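Local atomic coordinates of gluconokinase (Sinorhizobium meliloti, PDB entry 3T61), a protein that probably transfers the terminal phosphate of ATP to D-gluconate, giving 6-phospho-D-gluconate and ADP, as a gluconokinase of the GntK/GntV family. Residues A[36-41]-A[88-93]; A[30-35]-A[46-51]; A[121-126]-A[160-165]. All coordinates share one frame; numbering follows the deposited sequence.

Contact 1: A[36-41]-A[88-93]; sequences EAIAEA and PVVVSC
Val90 meets Ala39 through one methyl, and its first torsion decides which. With chi1 at 179°, CG1 stands anti to the backbone N and CG2 is placed beside that N, opposite the carbonyl carbon. CG2 is the branch that reaches the helix. It comes to rest over the backbone of Ala39, with Val90 CG2 3.7 Å from Ala39 CA. Val90 CG2 also lies 3.8 Å from Ala39 CB. Val90 CB is almost as near, 3.9 Å from Ala39 CB, so the alanine methyl sits against the root of the valine as well as its branch.

Ala39 has no further side-chain atoms, and the helix can approach the strand closely here. The CA atoms of Ala39 and Val90 are 5.8 Å apart. Ile38 adds a looser flank: Ile38 CG2 lies 4.3 Å from Val90 CG2. The CB of Ile38 points toward the strand, but the end of the side chain leads away and packs on Ala173 and Leu174 of helix 166-187.

All three touching residues are buried, and the contact between them is wholly apolar. Backbone groups near the contact bond within the helix and the sheet. In the helix, Glu40 N donates to Glu36 O and Ala41 N to Ala37 O. In the strand, Val90 bonds to Pro45 and Ile47 on one side, while Val91 bonds to Ile21 and Val23 on the other. Strand 90-92 therefore lies between strands 46-48 and 21-24.

Helix 31-42 joins those two flanking strands in sequence and packs across the strand between them. This is the parallel beta-alpha-beta crossover, with one strand skipped, of the P-loop kinase fold and its 2-3-1-4-5 strand order.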
# COMPACT_ATOMS: atom_id res chain seq x y z
N GLU A 36 13.10 12.95 1.08
CA GLU A 36 13.99 12.90 -0.07
C GLU A 36 14.91 14.12 -0.11
O GLU A 36 16.10 13.98 -0.37
CB GLU A 36 13.17 12.75 -1.35
CG GLU A 36 12.38 11.45 -1.36
CD GLU A 36 11.46 11.29 -2.55
OE1 GLU A 36 10.64 12.21 -2.81
OE2 GLU A 36 11.54 10.24 -3.22
N ALA A 37 14.36 15.30 0.15
CA ALA A 37 15.16 16.52 0.15
C ALA A 37 16.25 16.44 1.23
O ALA A 37 17.40 16.74 0.96
CB ALA A 37 14.26 17.75 0.35
N ILE A 38 15.87 16.04 2.45
CA ILE A 38 16.82 15.90 3.55
C ILE A 38 17.95 14.94 3.13
O ILE A 38 19.14 15.25 3.27
CB ILE A 38 16.17 15.29 4.82
CG1 ILE A 38 15.08 16.21 5.38
CG2 ILE A 38 17.25 15.00 5.87
CD1 ILE A 38 15.59 17.38 6.17
N ALA A 39 17.56 13.77 2.63
CA ALA A 39 18.51 12.75 2.19
C ALA A 39 19.48 13.28 1.15
O ALA A 39 20.69 13.07 1.24
CB ALA A 39 17.77 11.55 1.64
N GLU A 40 18.95 13.97 0.15
CA GLU A 40 19.82 14.49 -0.89
C GLU A 40 20.79 15.51 -0.30
O GLU A 40 21.99 15.48 -0.61
CB GLU A 40 18.98 15.13 -1.99
CG GLU A 40 19.81 15.58 -3.16
CD GLU A 40 18.96 15.97 -4.36
OE1 GLU A 40 18.09 16.85 -4.21
OE2 GLU A 40 19.17 15.39 -5.44
N ALA A 41 20.30 16.39 0.55
CA ALA A 41 21.14 17.41 1.17
C ALA A 41 22.26 16.80 2.02
O ALA A 41 23.36 17.33 2.07
CB ALA A 41 20.29 18.36 2.01
N PRO A 88 24.48 6.09 7.69
CA PRO A 88 23.21 6.80 7.93
C PRO A 88 22.21 6.69 6.79
O PRO A 88 22.58 6.68 5.61
CB PRO A 88 23.66 8.24 8.15
CG PRO A 88 25.01 8.08 8.75
CD PRO A 88 25.61 7.01 7.87
N VAL A 89 20.93 6.61 7.15
CA VAL A 89 19.87 6.52 6.16
C VAL A 89 18.71 7.42 6.59
O VAL A 89 18.54 7.71 7.77
CB VAL A 89 19.37 5.05 6.01
CG1 VAL A 89 18.71 4.57 7.29
CG2 VAL A 89 18.40 4.95 4.86
N VAL A 90 17.94 7.90 5.62
CA VAL A 90 16.77 8.72 5.91
C VAL A 90 15.55 7.89 5.53
O VAL A 90 15.42 7.48 4.38
CB VAL A 90 16.75 10.01 5.10
CG1 VAL A 90 15.51 10.80 5.45
CG2 VAL A 90 18.01 10.83 5.36
N VAL A 91 14.66 7.65 6.48
CA VAL A 91 13.47 6.85 6.20
C VAL A 91 12.17 7.54 6.55
O VAL A 91 12.02 8.07 7.65
CB VAL A 91 13.48 5.50 6.98
CG1 VAL A 91 12.23 4.70 6.64
CG2 VAL A 91 14.73 4.70 6.64
N SER A 92 11.21 7.50 5.63
CA SER A 92 9.90 8.06 5.87
C SER A 92 9.08 6.98 6.59
O SER A 92 8.98 5.84 6.13
CB SER A 92 9.24 8.48 4.56
OG SER A 92 9.09 7.39 3.66
N CYS A 93 8.51 7.34 7.73
CA CYS A 93 7.72 6.42 8.52
C CYS A 93 6.85 7.23 9.47
O CYS A 93 7.36 7.97 10.30
CB CYS A 93 8.66 5.49 9.30
SG CYS A 93 7.81 4.41 10.44

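Contact 2: A[30-35]-A[46-51]; sequences GKSSVG and FIEGDA. With PO4 (phosphate ion), chain C.
Phe46 sends its ring from the strand to the first turn of the helix and lies obliquely against it. CG is anti to the backbone N (chi1 171°), which carries the ring across. The ring spans one helical turn. Phe46 CD1 is 3.5 Å from Gly35 C, and at the far end Phe46 CZ is 3.8 Å from Ser32 CA. Gly35 suits this place, because a CB there would clash with Phe46 CE1. Without the ring of Phe46, as with an alanine here, the packing on Gly35 and Ser32 would be lost and a gap is likely to open beside them.

Glu48 runs alongside, two residues on. Its backbone N lies 3.8 Å above the plane of the Phe46 ring, offset toward the rim. Its extended side chain brings Glu48 OE1 to 3.5 Å from Ser32 CB. The charge of OE1 is answered by a salt bridge to Arg59 of the second subunit.

Helix 31-35 and strand 46-48 run nearly antiparallel, at 173°. The loop and helix start fit the P-loop (Walker A) pattern, and a phosphate ion, probably from the crystallisation liquor, occupies it. In P-loop kinases this site holds a phosphate of the nucleotide.

Lys31 folds back through bends at chi3 and chi4 to curl over phosphate O2. Lys31 NZ is 2.6 Å from phosphate O2, which also accepts from Lys31 N. Ser32 N donates almost straight to O1, at 171°. Gly30 N bonds to O3, 2.8 Å away, and Gly28 N holds the ion too. Lys31 NZ also bonds to Gly25 O.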
# COMPACT_ATOMS: atom_id res chain seq x y z
N GLY A 30 3.59 14.85 4.04
CA GLY A 30 4.73 15.13 3.16
C GLY A 30 6.06 14.49 3.54
O GLY A 30 7.11 14.98 3.16
N LYS A 31 6.02 13.38 4.29
CA LYS A 31 7.25 12.71 4.71
C LYS A 31 8.16 12.34 3.55
O LYS A 31 9.38 12.55 3.63
CB LYS A 31 6.93 11.45 5.52
CG LYS A 31 6.23 11.70 6.84
CD LYS A 31 5.92 10.40 7.60
CE LYS A 31 5.00 9.47 6.82
NZ LYS A 31 3.63 10.02 6.70
N SER A 32 7.62 11.77 2.48
CA SER A 32 8.48 11.40 1.35
C SER A 32 9.14 12.61 0.66
O SER A 32 10.32 12.55 0.33
CB SER A 32 7.72 10.55 0.31
OG SER A 32 6.58 11.25 -0.17
N SER A 33 8.39 13.70 0.43
CA SER A 33 9.01 14.87 -0.21
C SER A 33 10.12 15.46 0.66
O SER A 33 11.22 15.76 0.19
CB SER A 33 7.97 15.95 -0.49
OG SER A 33 6.99 15.49 -1.40
N VAL A 34 9.83 15.62 1.95
CA VAL A 34 10.79 16.17 2.89
C VAL A 34 11.94 15.20 3.10
O VAL A 34 13.11 15.60 3.11
CB VAL A 34 10.13 16.46 4.25
CG1 VAL A 34 11.17 16.96 5.23
CG2 VAL A 34 9.00 17.47 4.08
N GLY A 35 11.59 13.92 3.25
CA GLY A 35 12.60 12.89 3.45
C GLY A 35 13.60 12.83 2.31
O GLY A 35 14.80 12.69 2.53
N PHE A 46 17.69 7.64 0.59
CA PHE A 46 16.36 7.76 1.14
C PHE A 46 15.60 6.47 0.93
O PHE A 46 15.64 5.88 -0.15
CB PHE A 46 15.59 8.89 0.47
CG PHE A 46 14.13 8.94 0.84
CD1 PHE A 46 13.73 9.33 2.11
CD2 PHE A 46 13.15 8.56 -0.07
CE1 PHE A 46 12.39 9.34 2.47
CE2 PHE A 46 11.80 8.57 0.27
CZ PHE A 46 11.42 8.96 1.55
N ILE A 47 14.91 6.02 1.97
CA ILE A 47 14.10 4.82 1.87
C ILE A 47 12.66 5.20 2.18
O ILE A 47 12.39 5.82 3.21
CB ILE A 47 14.55 3.72 2.87
CG1 ILE A 47 15.93 3.18 2.47
CG2 ILE A 47 13.51 2.60 2.90
CD1 ILE A 47 16.57 2.28 3.51
N GLU A 48 11.74 4.85 1.29
CA GLU A 48 10.35 5.14 1.54
C GLU A 48 9.78 4.04 2.42
O GLU A 48 9.70 2.88 1.99
CB GLU A 48 9.55 5.24 0.25
CG GLU A 48 8.11 5.64 0.51
CD GLU A 48 7.49 6.41 -0.64
OE1 GLU A 48 8.12 7.39 -1.11
OE2 GLU A 48 6.38 6.03 -1.08
N GLY A 49 9.38 4.39 3.63
CA GLY A 49 8.82 3.42 4.56
C GLY A 49 7.67 2.59 4.02
O GLY A 49 7.61 1.38 4.27
N ASP A 50 6.77 3.21 3.27
CA ASP A 50 5.60 2.53 2.70
C ASP A 50 5.92 1.25 1.94
O ASP A 50 5.12 0.31 1.92
CB ASP A 50 4.85 3.46 1.75
CG ASP A 50 4.07 4.53 2.47
OD1 ASP A 50 3.43 4.21 3.49
OD2 ASP A 50 4.09 5.68 2.00
N ALA A 51 7.08 1.23 1.29
CA ALA A 51 7.48 0.08 0.50
C ALA A 51 7.83 -1.16 1.34
O ALA A 51 8.03 -2.23 0.79
CB ALA A 51 8.66 0.45 -0.38
P PO4 C . 3.18 11.37 3.05
O1 PO4 C . 4.50 10.95 2.14
O2 PO4 C . 3.56 11.61 4.61
O3 PO4 C . 2.69 12.73 2.46
O4 PO4 C . 2.03 10.24 3.07

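Contact 3: A[121-126]-A[160-165]; sequences ESVLAE and VDVAQP
Ala163 N donates to Asp161 OD1 at 3.0 Å, a nearly straight bond (166°) that uses the anti lone pair of the carboxylate oxygen. It closes an Asx turn just where strand 157-161 ends. Ala163 is also the centre of an inverse gamma turn, in which Gln164 N makes a weak bond to Val162 O. At this bend the CB of Val162 points toward the helix, while the methyl of Ala163 lies alongside.

Val123 meets both of them with the same methyl. Val123 CG1, anti to the backbone N (chi1 172°), sits 4.0 Å from Ala163 CB and 4.1 Å from Val162 CG2. The valines do not meet head on. Their side chains slide past each other in opposite directions. Leu124 joins from the next position of the helix. Its CB does not point at the turn, but its far end swings nearer, and Leu124 CD2 comes to 4.4 Å from Val162 CG2. These are loose van der Waals contacts. Val162 and Leu124 are buried, whereas Ala163 is exposed.

The contact thus joins the start of helix 121-132 to the turn that leads from the edge strand into helix 166-187, with Pro165 as its N-cap. Leu124 also packs on Leu141 and Leu145 of helix 138-147, and Val162 on Leu117 of strand 113-118.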
# COMPACT_ATOMS: atom_id res chain seq x y z
N GLU A 121 -5.88 19.22 11.02
CA GLU A 121 -6.62 18.46 10.02
C GLU A 121 -6.93 19.31 8.80
O GLU A 121 -6.76 18.86 7.66
CB GLU A 121 -7.94 17.95 10.60
CG GLU A 121 -8.72 17.10 9.61
CD GLU A 121 -10.05 16.61 10.14
OE1 GLU A 121 -10.08 15.96 11.20
OE2 GLU A 121 -11.07 16.87 9.47
N SER A 122 -7.37 20.54 9.03
CA SER A 122 -7.72 21.45 7.94
C SER A 122 -6.56 21.72 7.00
O SER A 122 -6.70 21.63 5.78
CB SER A 122 -8.24 22.78 8.51
OG SER A 122 -9.25 22.56 9.47
N VAL A 123 -5.41 22.08 7.56
CA VAL A 123 -4.24 22.39 6.74
C VAL A 123 -3.77 21.14 6.01
O VAL A 123 -3.45 21.20 4.82
CB VAL A 123 -3.09 22.95 7.59
CG1 VAL A 123 -1.83 23.07 6.75
CG2 VAL A 123 -3.48 24.32 8.13
N LEU A 124 -3.73 20.02 6.72
CA LEU A 124 -3.31 18.76 6.11
C LEU A 124 -4.22 18.41 4.93
O LEU A 124 -3.74 18.13 3.84
CB LEU A 124 -3.35 17.64 7.16
CG LEU A 124 -2.24 17.70 8.21
CD1 LEU A 124 -2.59 16.83 9.40
CD2 LEU A 124 -0.91 17.28 7.58
N ALA A 125 -5.54 18.45 5.15
CA ALA A 125 -6.49 18.12 4.08
C ALA A 125 -6.32 19.04 2.87
O ALA A 125 -6.30 18.59 1.73
CB ALA A 125 -7.91 18.20 4.60
N GLU A 126 -6.21 20.34 3.14
CA GLU A 126 -6.06 21.32 2.08
C GLU A 126 -4.80 21.10 1.27
O GLU A 126 -4.82 21.16 0.04
CB GLU A 126 -6.07 22.73 2.68
CG GLU A 126 -6.18 23.87 1.68
CD GLU A 126 -4.95 24.05 0.80
OE1 GLU A 126 -3.82 23.93 1.33
OE2 GLU A 126 -5.12 24.33 -0.41
N VAL A 160 8.35 20.42 12.69
CA VAL A 160 8.20 21.46 11.67
C VAL A 160 6.75 21.52 11.21
O VAL A 160 6.18 20.49 10.84
CB VAL A 160 9.10 21.19 10.46
CG1 VAL A 160 9.02 22.37 9.48
CG2 VAL A 160 10.53 20.95 10.90
N ASP A 161 6.16 22.71 11.24
CA ASP A 161 4.78 22.89 10.82
C ASP A 161 4.76 22.89 9.29
O ASP A 161 5.67 23.41 8.67
CB ASP A 161 4.22 24.22 11.36
CG ASP A 161 2.71 24.25 11.36
OD1 ASP A 161 2.11 24.33 10.27
OD2 ASP A 161 2.11 24.17 12.45
N VAL A 162 3.73 22.32 8.70
CA VAL A 162 3.66 22.23 7.24
C VAL A 162 2.95 23.38 6.51
O VAL A 162 2.94 23.42 5.28
CB VAL A 162 3.01 20.89 6.80
CG1 VAL A 162 3.79 19.74 7.39
CG2 VAL A 162 1.57 20.86 7.24
N ALA A 163 2.38 24.31 7.26
CA ALA A 163 1.67 25.43 6.65
C ALA A 163 2.63 26.49 6.12
O ALA A 163 2.48 27.67 6.39
CB ALA A 163 0.71 26.05 7.66
N GLN A 164 3.63 26.04 5.36
CA GLN A 164 4.64 26.91 4.76
C GLN A 164 5.25 26.24 3.54
O GLN A 164 5.07 25.05 3.33
CB GLN A 164 5.73 27.25 5.79
CG GLN A 164 6.34 26.07 6.54
CD GLN A 164 7.36 26.49 7.60
OE1 GLN A 164 7.58 25.79 8.59
NE2 GLN A 164 8.00 27.63 7.38
N PRO A 165 5.98 27.00 2.70
CA PRO A 165 6.60 26.40 1.51
C PRO A 165 7.47 25.20 1.82
O PRO A 165 8.18 25.17 2.84
CB PRO A 165 7.40 27.55 0.92
CG PRO A 165 6.56 28.74 1.28
CD PRO A 165 6.16 28.46 2.71

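Contacts 1 and 2 are close neighbours, with centres 7 Å apart. Both use helix 31-42, and strands 90-92 and 46-48 lie side by side in the sheet. Ser92 OG to Gly49 N, at 3.0 Å, is a probable hydrogen bond between them. Along the chain their segments alternate. Contact 3 follows both in sequence. It lies at the other end of the five-stranded parallel sheet, by strand 157-161. Its centre is about 20 Å from that of contact 1 and about 17 Å from that of contact 2. One helix therefore ties the phosphate site to two strands, while contact 3 packs the opposite border of the same sheet.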